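Local coordinates for protein nitrate reductase (Ulva prolifera, PDB 5YLY) that probably reduces nitrate with electrons from NADH in nitrate assimilation, this fragment being its FAD-binding cytochrome b5 reductase domain, at residues A[40-51]-A[126-134]; A[144-155]-A[284-292]. All coordinates share one frame; numbering follows the deposited sequence.

Contact 1: residues A[40-51]-A[126-134]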
loop_
_atom_site.group_PDB
_atom_site.type_symbol
_atom_site.label_atom_id
_atom_site.label_comp_id
_atom_site.label_asym_id
_atom_site.label_seq_id
_atom_site.Cartn_x
_atom_site.Cartn_y
_atom_site.Cartn_z
ATOM N N GLU A 40 13.369 -15.875 -2.852
ATOM C CA GLU A 40 14.375 -15.127 -2.097
ATOM C C GLU A 40 13.706 -14.511 -0.912
ATOM O O GLU A 40 12.548 -14.151 -1.018
ATOM C CB GLU A 40 14.988 -13.970 -2.947
ATOM C CG GLU A 40 15.682 -14.437 -4.217
ATOM C CD GLU A 40 16.432 -13.352 -4.962
ATOM O OE1 GLU A 40 15.970 -12.898 -6.037
ATOM O OE2 GLU A 40 17.494 -12.946 -4.454
ATOM N N LYS A 41 14.453 -14.338 0.196
ATOM C CA LYS A 41 13.925 -13.694 1.411
ATOM C C LYS A 41 15.023 -12.728 1.803
ATOM O O LYS A 41 16.116 -13.158 2.185
ATOM C CB LYS A 41 13.688 -14.747 2.518
ATOM C CG LYS A 41 13.174 -14.121 3.822
ATOM C CD LYS A 41 12.683 -15.164 4.836
ATOM C CE LYS A 41 13.788 -15.855 5.550
ATOM N NZ LYS A 41 13.263 -16.671 6.680
ATOM N N ILE A 42 14.793 -11.418 1.574
ATOM C CA ILE A 42 15.844 -10.416 1.738
ATOM C C ILE A 42 15.505 -9.348 2.790
ATOM O O ILE A 42 14.489 -8.690 2.659
ATOM C CB ILE A 42 16.070 -9.749 0.356
ATOM C CG1 ILE A 42 16.502 -10.807 -0.724
ATOM C CG2 ILE A 42 17.137 -8.619 0.463
ATOM C CD1 ILE A 42 16.367 -10.290 -2.158
ATOM N N LYS A 43 16.340 -9.195 3.797
ATOM C CA LYS A 43 16.078 -8.198 4.837
ATOM C C LYS A 43 16.193 -6.789 4.289
ATOM O O LYS A 43 17.181 -6.458 3.631
ATOM C CB LYS A 43 17.075 -8.321 5.971
ATOM C CG LYS A 43 16.946 -9.564 6.782
ATOM C CD LYS A 43 17.753 -9.363 8.095
ATOM C CE LYS A 43 17.580 -10.529 9.019
ATOM N NZ LYS A 43 16.164 -10.701 9.447
ATOM N N ILE A 44 15.195 -5.954 4.590
ATOM C CA ILE A 44 15.266 -4.530 4.241
ATOM C C ILE A 44 15.812 -3.817 5.470
ATOM O O ILE A 44 16.673 -2.936 5.384
ATOM C CB ILE A 44 13.890 -4.010 3.806
ATOM C CG1 ILE A 44 13.607 -4.543 2.379
ATOM C CG2 ILE A 44 13.829 -2.467 3.853
ATOM C CD1 ILE A 44 12.181 -4.397 1.915
ATOM N N SER A 45 15.275 -4.187 6.611
ATOM C CA SER A 45 15.736 -3.670 7.893
ATOM C C SER A 45 15.504 -4.748 8.932
ATOM O O SER A 45 15.069 -5.844 8.559
ATOM C CB SER A 45 15.051 -2.349 8.215
ATOM O OG SER A 45 13.657 -2.532 8.275
ATOM N N HIS A 46 15.834 -4.486 10.224
ATOM C CA HIS A 46 15.718 -5.501 11.278
ATOM C C HIS A 46 14.326 -6.131 11.373
ATOM O O HIS A 46 14.246 -7.297 11.725
ATOM C CB HIS A 46 16.186 -4.983 12.656
ATOM C CG HIS A 46 15.148 -4.193 13.405
ATOM N ND1 HIS A 46 14.995 -2.829 13.213
ATOM C CD2 HIS A 46 14.239 -4.610 14.313
ATOM C CE1 HIS A 46 14.024 -2.459 14.035
ATOM N NE2 HIS A 46 13.524 -3.502 14.699
ATOM N N ASP A 47 13.246 -5.385 11.047
ATOM C CA ASP A 47 11.887 -5.935 11.135
ATOM C C ASP A 47 11.064 -5.774 9.866
ATOM O O ASP A 47 9.827 -5.824 9.938
ATOM C CB ASP A 47 11.141 -5.351 12.339
ATOM C CG ASP A 47 10.879 -3.855 12.299
ATOM O OD1 ASP A 47 11.403 -3.178 11.377
ATOM O OD2 ASP A 47 10.196 -3.354 13.210
ATOM N N VAL A 48 11.731 -5.539 8.702
ATOM C CA VAL A 48 11.059 -5.459 7.404
ATOM C C VAL A 48 11.786 -6.427 6.482
ATOM O O VAL A 48 13.017 -6.347 6.357
ATOM C CB VAL A 48 10.975 -4.032 6.795
ATOM C CG1 VAL A 48 10.195 -4.044 5.474
ATOM C CG2 VAL A 48 10.344 -3.046 7.791
ATOM N N THR A 49 11.032 -7.355 5.881
ATOM C CA THR A 49 11.592 -8.340 4.954
ATOM C C THR A 49 10.900 -8.290 3.630
ATOM O O THR A 49 9.668 -8.129 3.573
ATOM C CB THR A 49 11.532 -9.753 5.566
ATOM O OG1 THR A 49 12.291 -9.771 6.789
ATOM C CG2 THR A 49 12.097 -10.842 4.603
ATOM N N LEU A 50 11.688 -8.466 2.541
ATOM C CA LEU A 50 11.132 -8.584 1.189
ATOM C C LEU A 50 11.084 -10.075 0.866
ATOM O O LEU A 50 12.091 -10.783 1.022
ATOM C CB LEU A 50 11.983 -7.841 0.133
ATOM C CG LEU A 50 11.394 -7.900 -1.286
ATOM C CD1 LEU A 50 11.530 -6.560 -2.051
ATOM C CD2 LEU A 50 11.956 -9.129 -2.091
ATOM N N PHE A 51 9.903 -10.560 0.472
ATOM C CA PHE A 51 9.708 -11.959 0.102
ATOM C C PHE A 51 9.483 -11.978 -1.395
ATOM O O PHE A 51 8.549 -11.336 -1.878
ATOM C CB PHE A 51 8.474 -12.549 0.817
ATOM C CG PHE A 51 8.636 -12.597 2.309
ATOM C CD1 PHE A 51 9.236 -13.693 2.922
ATOM C CD2 PHE A 51 8.254 -11.517 3.100
ATOM C CE1 PHE A 51 9.405 -13.725 4.310
ATOM C CE2 PHE A 51 8.448 -11.529 4.481
ATOM C CZ PHE A 51 9.030 -12.636 5.082
ATOM N N ILE A 126 4.729 -16.014 10.491
ATOM C CA ILE A 126 4.672 -17.214 9.648
ATOM C C ILE A 126 5.534 -16.977 8.406
ATOM O O ILE A 126 6.361 -17.823 8.066
ATOM C CB ILE A 126 3.212 -17.612 9.296
ATOM C CG1 ILE A 126 2.536 -18.265 10.529
ATOM C CG2 ILE A 126 3.168 -18.562 8.076
ATOM C CD1 ILE A 126 0.992 -18.283 10.445
ATOM N N LEU A 127 5.342 -15.815 7.736
ATOM C CA LEU A 127 6.118 -15.447 6.556
ATOM C C LEU A 127 7.606 -15.375 6.890
ATOM O O LEU A 127 8.408 -16.017 6.218
ATOM C CB LEU A 127 5.645 -14.104 5.999
ATOM C CG LEU A 127 4.230 -14.092 5.381
ATOM C CD1 LEU A 127 3.868 -12.657 4.943
ATOM C CD2 LEU A 127 4.156 -15.060 4.171
ATOM N N GLU A 128 7.968 -14.671 7.973
ATOM C CA GLU A 128 9.376 -14.547 8.388
ATOM C C GLU A 128 10.028 -15.919 8.661
ATOM O O GLU A 128 11.225 -16.084 8.420
ATOM C CB GLU A 128 9.493 -13.620 9.627
ATOM C CG GLU A 128 10.932 -13.306 10.061
ATOM C CD GLU A 128 11.805 -12.558 9.071
ATOM O OE1 GLU A 128 11.270 -12.004 8.085
ATOM O OE2 GLU A 128 13.033 -12.493 9.305
ATOM N N ALA A 129 9.235 -16.908 9.123
ATOM C CA ALA A 129 9.777 -18.236 9.414
ATOM C C ALA A 129 9.950 -19.082 8.143
ATOM O O ALA A 129 10.597 -20.128 8.204
ATOM C CB ALA A 129 8.900 -18.961 10.435
ATOM N N LEU A 130 9.416 -18.614 6.980
ATOM C CA LEU A 130 9.552 -19.388 5.738
ATOM C C LEU A 130 10.969 -19.487 5.261
ATOM O O LEU A 130 11.741 -18.548 5.442
ATOM C CB LEU A 130 8.731 -18.791 4.597
ATOM C CG LEU A 130 7.210 -18.753 4.726
ATOM C CD1 LEU A 130 6.623 -18.184 3.500
ATOM C CD2 LEU A 130 6.611 -20.171 4.988
ATOM N N GLU A 131 11.319 -20.632 4.666
ATOM C CA GLU A 131 12.639 -20.811 4.063
ATOM C C GLU A 131 12.425 -20.808 2.547
ATOM O O GLU A 131 11.331 -21.147 2.091
ATOM C CB GLU A 131 13.311 -22.119 4.506
ATOM C CG GLU A 131 13.682 -22.154 5.991
ATOM C CD GLU A 131 14.715 -21.145 6.473
ATOM O OE1 GLU A 131 15.481 -20.601 5.647
ATOM O OE2 GLU A 131 14.778 -20.921 7.701
ATOM N N VAL A 132 13.441 -20.398 1.772
ATOM C CA VAL A 132 13.359 -20.428 0.309
ATOM C C VAL A 132 12.993 -21.862 -0.077
ATOM O O VAL A 132 13.537 -22.830 0.501
ATOM C CB VAL A 132 14.715 -19.956 -0.305
ATOM C CG1 VAL A 132 14.851 -20.366 -1.782
ATOM C CG2 VAL A 132 14.880 -18.440 -0.137
ATOM N N GLY A 133 12.020 -21.985 -0.971
ATOM C CA GLY A 133 11.510 -23.284 -1.410
ATOM C C GLY A 133 10.158 -23.612 -0.798
ATOM O O GLY A 133 9.449 -24.482 -1.312
ATOM N N ASP A 134 9.783 -22.929 0.314
ATOM C CA ASP A 134 8.471 -23.127 0.957
ATOM C C ASP A 134 7.425 -22.413 0.102
ATOM O O ASP A 134 7.770 -21.509 -0.673
ATOM C CB ASP A 134 8.451 -22.535 2.385
ATOM C CG ASP A 134 9.306 -23.270 3.392
ATOM O OD1 ASP A 134 9.845 -24.353 3.039
ATOM O OD2 ASP A 134 9.462 -22.752 4.540
HETATM O O HOH W 1 15.800 -18.056 6.980
HETATM O O HOH W 2 14.422 -14.912 9.006
HETATM O O HOH W 3 14.511 -11.669 7.090
HETATM O O HOH W 4 13.421 -10.065 10.636
#
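Four oxygens surround K41 NZ, which has three N-H to share among them. The main bonds go to L130 O at 2.7 Å, nearly in line with that carbonyl (C=O...N angle 161°), and to E128 O at 2.7 Å, there tilted 29° from the carbonyl plane. Two waters accept from the same NZ, one passing on to E131 OE1 and the other to E128 OE2. With CG anti to the backbone N and a bend at chi3 (77°), the chain leaves its strand toward the other segment and hooks its tip over the last turn of helix 122-129. Both carbonyls lie where that helix ends, so the ammonium sits at its C-terminal end and would be expected to offset the negative pole of the dipole. Shortened to an alanine, this residue would no longer reach the two carbonyls, and the end of the helix is likely to lose its tie to the sheet. The elements joined belong to the FAD-binding domain: a hairpin of its six-stranded antiparallel sheet, with a classic bulge where I44 and S45 both face V48, and the helix, whose L127 lies about 6 Å, side chain to cofactor, from FAD. E128 bends at chi2, which turns its carboxylate back to the hairpin. T49 OG1 donates to E128 OE1 at 2.8 Å, on the syn side; E128 OE2 forms a long salt bridge with K43 NZ at 3.6 Å, and a water linking K43 NZ, T49 OG1 and E128 OE2 closes this cluster. Deeper in, the ring of F51 takes L127 CB over one face, a CH-pi contact with CB 4.2 Å from the centroid, while T49 CG2 also lies over a face. At the far end V132 CG2 rests 3.9 Å from E40 CA.

Contact 2: residues A[144-155]-A[284-292]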
loop_
_atom_site.group_PDB
_atom_site.type_symbol
_atom_site.label_atom_id
_atom_site.label_comp_id
_atom_site.label_asym_id
_atom_site.label_seq_id
_atom_site.Cartn_x
_atom_site.Cartn_y
_atom_site.Cartn_z
ATOM N N HIS A 144 -12.360 -3.352 -5.197
ATOM C CA HIS A 144 -13.448 -2.650 -5.884
ATOM C C HIS A 144 -12.946 -1.446 -6.691
ATOM O O HIS A 144 -13.662 -0.944 -7.556
ATOM C CB HIS A 144 -14.460 -2.185 -4.817
ATOM C CG HIS A 144 -13.802 -1.419 -3.705
ATOM N ND1 HIS A 144 -13.726 -0.030 -3.730
ATOM C CD2 HIS A 144 -13.121 -1.876 -2.625
ATOM C CE1 HIS A 144 -13.036 0.312 -2.658
ATOM N NE2 HIS A 144 -12.646 -0.765 -1.959
ATOM N N PHE A 145 -11.763 -0.934 -6.344
ATOM C CA PHE A 145 -11.166 0.219 -7.008
ATOM C C PHE A 145 -10.144 -0.253 -8.066
ATOM O O PHE A 145 -9.249 -1.061 -7.774
ATOM C CB PHE A 145 -10.502 1.159 -5.983
ATOM C CG PHE A 145 -9.782 2.341 -6.590
ATOM C CD1 PHE A 145 -10.470 3.502 -6.918
ATOM C CD2 PHE A 145 -8.405 2.308 -6.794
ATOM C CE1 PHE A 145 -9.794 4.601 -7.462
ATOM C CE2 PHE A 145 -7.729 3.411 -7.324
ATOM C CZ PHE A 145 -8.438 4.538 -7.683
ATOM N N HIS A 146 -10.265 0.298 -9.273
ATOM C CA HIS A 146 -9.389 -0.061 -10.378
ATOM C C HIS A 146 -8.968 1.200 -11.131
ATOM O O HIS A 146 -9.799 1.842 -11.755
ATOM C CB HIS A 146 -10.138 -1.036 -11.318
ATOM C CG HIS A 146 -9.375 -1.540 -12.511
ATOM N ND1 HIS A 146 -8.000 -1.392 -12.628
ATOM C CD2 HIS A 146 -9.821 -2.272 -13.555
ATOM C CE1 HIS A 146 -7.671 -1.989 -13.761
ATOM N NE2 HIS A 146 -8.729 -2.538 -14.347
ATOM N N TYR A 147 -7.687 1.532 -11.087
ATOM C CA TYR A 147 -7.162 2.667 -11.857
ATOM C C TYR A 147 -6.763 1.967 -13.160
ATOM O O TYR A 147 -5.689 1.359 -13.236
ATOM C CB TYR A 147 -5.946 3.279 -11.126
ATOM C CG TYR A 147 -5.380 4.490 -11.839
ATOM C CD1 TYR A 147 -5.991 5.739 -11.727
ATOM C CD2 TYR A 147 -4.248 4.386 -12.645
ATOM C CE1 TYR A 147 -5.479 6.857 -12.391
ATOM C CE2 TYR A 147 -3.728 5.497 -13.313
ATOM C CZ TYR A 147 -4.356 6.724 -13.193
ATOM O OH TYR A 147 -3.818 7.827 -13.793
ATOM N N ASP A 148 -7.679 1.970 -14.135
ATOM C CA ASP A 148 -7.604 1.145 -15.343
ATOM C C ASP A 148 -6.881 1.717 -16.559
ATOM O O ASP A 148 -6.569 0.955 -17.491
ATOM C CB ASP A 148 -9.010 0.708 -15.772
ATOM C CG ASP A 148 -9.964 1.831 -16.155
ATOM O OD1 ASP A 148 -9.898 2.911 -15.527
ATOM O OD2 ASP A 148 -10.799 1.617 -17.063
ATOM N N ARG A 149 -6.672 3.032 -16.592
ATOM C CA ARG A 149 -5.958 3.682 -17.686
ATOM C C ARG A 149 -5.571 5.072 -17.223
ATOM O O ARG A 149 -6.201 5.572 -16.278
ATOM C CB ARG A 149 -6.780 3.716 -19.004
ATOM C CG ARG A 149 -8.153 4.347 -18.897
ATOM C CD ARG A 149 -8.865 4.315 -20.248
ATOM N NE ARG A 149 -10.258 4.750 -20.131
ATOM C CZ ARG A 149 -10.656 6.014 -20.211
ATOM N NH1 ARG A 149 -9.774 6.984 -20.422
ATOM N NH2 ARG A 149 -11.941 6.319 -20.089
ATOM N N PRO A 150 -4.568 5.721 -17.879
ATOM C CA PRO A 150 -4.146 7.046 -17.418
ATOM C C PRO A 150 -5.305 7.999 -17.224
ATOM O O PRO A 150 -6.110 8.169 -18.126
ATOM C CB PRO A 150 -3.178 7.504 -18.513
ATOM C CG PRO A 150 -2.574 6.222 -19.017
ATOM C CD PRO A 150 -3.714 5.245 -18.992
ATOM N N GLY A 151 -5.404 8.564 -16.022
ATOM C CA GLY A 151 -6.428 9.546 -15.677
ATOM C C GLY A 151 -7.847 9.019 -15.612
ATOM O O GLY A 151 -8.781 9.775 -15.858
ATOM N N HIS A 152 -8.029 7.737 -15.255
ATOM C CA HIS A 152 -9.357 7.128 -15.170
ATOM C C HIS A 152 -9.398 6.009 -14.160
ATOM O O HIS A 152 -8.436 5.233 -14.041
ATOM C CB HIS A 152 -9.820 6.599 -16.553
ATOM C CG HIS A 152 -11.258 6.146 -16.607
ATOM N ND1 HIS A 152 -11.611 4.839 -16.318
ATOM C CD2 HIS A 152 -12.380 6.844 -16.904
ATOM C CE1 HIS A 152 -12.933 4.784 -16.433
ATOM N NE2 HIS A 152 -13.440 5.963 -16.791
ATOM N N TYR A 153 -10.534 5.903 -13.459
ATOM C CA TYR A 153 -10.725 4.827 -12.483
ATOM C C TYR A 153 -12.156 4.285 -12.512
ATOM O O TYR A 153 -13.091 4.925 -13.021
ATOM C CB TYR A 153 -10.323 5.264 -11.045
ATOM C CG TYR A 153 -11.321 6.208 -10.398
ATOM C CD1 TYR A 153 -11.249 7.582 -10.610
ATOM C CD2 TYR A 153 -12.358 5.720 -9.600
ATOM C CE1 TYR A 153 -12.196 8.448 -10.062
ATOM C CE2 TYR A 153 -13.305 6.578 -9.043
ATOM C CZ TYR A 153 -13.220 7.942 -9.277
ATOM O OH TYR A 153 -14.136 8.797 -8.705
ATOM N N LYS A 154 -12.321 3.113 -11.907
ATOM C CA LYS A 154 -13.615 2.472 -11.702
ATOM C C LYS A 154 -13.652 2.198 -10.198
ATOM O O LYS A 154 -12.632 1.803 -9.626
ATOM C CB LYS A 154 -13.705 1.116 -12.434
ATOM C CG LYS A 154 -13.605 1.138 -13.951
ATOM C CD LYS A 154 -13.383 -0.272 -14.460
ATOM C CE LYS A 154 -13.508 -0.386 -15.948
ATOM N NZ LYS A 154 -13.135 -1.757 -16.381
ATOM N N ASN A 155 -14.787 2.457 -9.550
ATOM C CA ASN A 155 -14.988 2.163 -8.129
ATOM C C ASN A 155 -16.332 1.454 -8.076
ATOM O O ASN A 155 -17.363 2.083 -8.344
ATOM C CB ASN A 155 -15.001 3.422 -7.268
ATOM C CG ASN A 155 -14.994 3.103 -5.794
ATOM O OD1 ASN A 155 -14.364 2.141 -5.337
ATOM N ND2 ASN A 155 -15.634 3.933 -5.011
ATOM N N GLU A 284 -16.250 13.447 -0.206
ATOM C CA GLU A 284 -17.451 12.701 0.162
ATOM C C GLU A 284 -17.090 11.218 0.322
ATOM O O GLU A 284 -16.672 10.578 -0.647
ATOM C CB GLU A 284 -18.501 12.894 -0.943
ATOM C CG GLU A 284 -19.926 12.546 -0.561
ATOM C CD GLU A 284 -20.923 12.659 -1.702
ATOM O OE1 GLU A 284 -20.574 13.249 -2.752
ATOM O OE2 GLU A 284 -22.042 12.116 -1.562
ATOM N N LYS A 285 -17.250 10.683 1.546
ATOM C CA LYS A 285 -16.969 9.284 1.871
ATOM C C LYS A 285 -17.710 8.322 0.935
ATOM O O LYS A 285 -18.914 8.464 0.741
ATOM C CB LYS A 285 -17.303 8.976 3.342
ATOM C CG LYS A 285 -16.659 7.672 3.823
ATOM C CD LYS A 285 -17.247 7.147 5.113
ATOM C CE LYS A 285 -16.711 5.766 5.409
ATOM N NZ LYS A 285 -17.416 5.123 6.548
ATOM N N GLY A 286 -16.958 7.406 0.326
ATOM C CA GLY A 286 -17.470 6.392 -0.589
ATOM C C GLY A 286 -17.648 6.826 -2.025
ATOM O O GLY A 286 -17.900 5.979 -2.886
ATOM N N VAL A 287 -17.561 8.143 -2.302
ATOM C CA VAL A 287 -17.734 8.672 -3.656
ATOM C C VAL A 287 -16.414 9.339 -4.111
ATOM O O VAL A 287 -15.847 8.908 -5.118
ATOM C CB VAL A 287 -19.030 9.529 -3.852
ATOM C CG1 VAL A 287 -19.901 9.582 -2.603
ATOM C CG2 VAL A 287 -18.819 10.893 -4.503
ATOM N N THR A 288 -15.904 10.333 -3.357
ATOM C CA THR A 288 -14.632 10.991 -3.722
ATOM C C THR A 288 -13.514 10.684 -2.716
ATOM O O THR A 288 -12.370 11.075 -2.936
ATOM C CB THR A 288 -14.783 12.489 -3.985
ATOM O OG1 THR A 288 -15.285 13.133 -2.820
ATOM C CG2 THR A 288 -15.645 12.792 -5.203
ATOM N N SER A 289 -13.851 9.993 -1.620
ATOM C CA SER A 289 -12.932 9.506 -0.584
ATOM C C SER A 289 -13.152 7.994 -0.576
ATOM O O SER A 289 -14.204 7.531 -0.113
ATOM C CB SER A 289 -13.277 10.106 0.779
ATOM O OG SER A 289 -12.678 11.369 1.002
ATOM N N ILE A 290 -12.193 7.231 -1.132
ATOM C CA ILE A 290 -12.312 5.791 -1.311
ATOM C C ILE A 290 -11.308 5.051 -0.448
ATOM O O ILE A 290 -10.119 5.370 -0.480
ATOM C CB ILE A 290 -12.171 5.454 -2.841
ATOM C CG1 ILE A 290 -13.304 6.108 -3.676
ATOM C CG2 ILE A 290 -12.070 3.931 -3.124
ATOM C CD1 ILE A 290 -12.937 6.433 -5.148
ATOM N N GLU A 291 -11.775 4.019 0.291
ATOM C CA GLU A 291 -10.864 3.232 1.107
ATOM C C GLU A 291 -10.451 1.980 0.368
ATOM O O GLU A 291 -11.283 1.359 -0.301
ATOM C CB GLU A 291 -11.535 2.790 2.410
ATOM C CG GLU A 291 -11.773 3.904 3.400
ATOM C CD GLU A 291 -12.401 3.450 4.698
ATOM O OE1 GLU A 291 -12.469 2.228 4.969
ATOM O OE2 GLU A 291 -12.816 4.343 5.462
ATOM N N PHE A 292 -9.189 1.563 0.551
ATOM C CA PHE A 292 -8.724 0.288 0.026
ATOM C C PHE A 292 -9.119 -0.782 1.061
ATOM O O PHE A 292 -9.226 -0.447 2.265
ATOM C CB PHE A 292 -7.212 0.295 -0.164
ATOM C CG PHE A 292 -6.726 1.020 -1.393
ATOM C CD1 PHE A 292 -6.866 0.454 -2.650
ATOM C CD2 PHE A 292 -6.025 2.214 -1.282
ATOM C CE1 PHE A 292 -6.363 1.088 -3.775
ATOM C CE2 PHE A 292 -5.518 2.848 -2.414
ATOM C CZ PHE A 292 -5.694 2.281 -3.650
ATOM O OXT PHE A 292 -9.320 -1.947 0.675
#
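This is an apolar side-chain contact, partly buried, between the small three-stranded antiparallel sheet, the linker in cytochrome b5 reductases, and strand 289-291, an outermost strand of the parallel sheet in the Rossmann-like NAD-binding domain. I290 carries the largest share of it. A chi1 of -62° sets CG1 anti to the carbonyl carbon and leaves CG2 opposite the backbone N, and both branches meet the hairpin. CD1 reaches Y153 CE2 at 3.9 Å, and CG1 lies 3.5 Å from N155 ND2. CG2 sits near the plane of the H144 ring, at its edge, 3.8 Å from CE1, and also touches F145 CD1. The F145 and Y153 rings continue onto I260 of strand 259-264, the neighbour of strand 289-291 in the parallel sheet. F292, the C-terminal residue, meets F145 obliquely: their planes stand at 87°, and F145 CD2 is 3.8 Å from F292 CE1. The F292 side chain comes about 5 Å from FAD and also packs on P176, M177 and V180 of helix 174-185, so the chain end lies beside the flavin cofactor. The H144 ring, stacked on H156, is fixed in rotation from within the hairpin: ND1 donates to N155 OD1 at 2.8 Å, in the carbonyl plane and only 5° out of the ring plane. That orientation brings H144 NE2 to 3.0 Å from E291 O.

How the contacts relate
The two contacts lie on opposite sides of the chain's centre, their nearest atoms about 18 Å apart, and share no strand or helix. Each runs from core to surface: in contact 1 T49, F51 and L127 are buried but K43 and V132 exposed, while in contact 2 F145, Y153, N155 and I290 are buried and H144 and F292 only partly exposed. Contact 1 is internal to the FAD-binding domain, tying sheet to helix through charged side chains, helix-end carbonyls and bridging waters. Contact 2 joins the linker sheet to the NAD-binding sheet through aliphatic and aromatic side chains; the polar bond nearest its interface, H144 to N155, lies within one segment. Each has a side chain within about 6 Å of FAD.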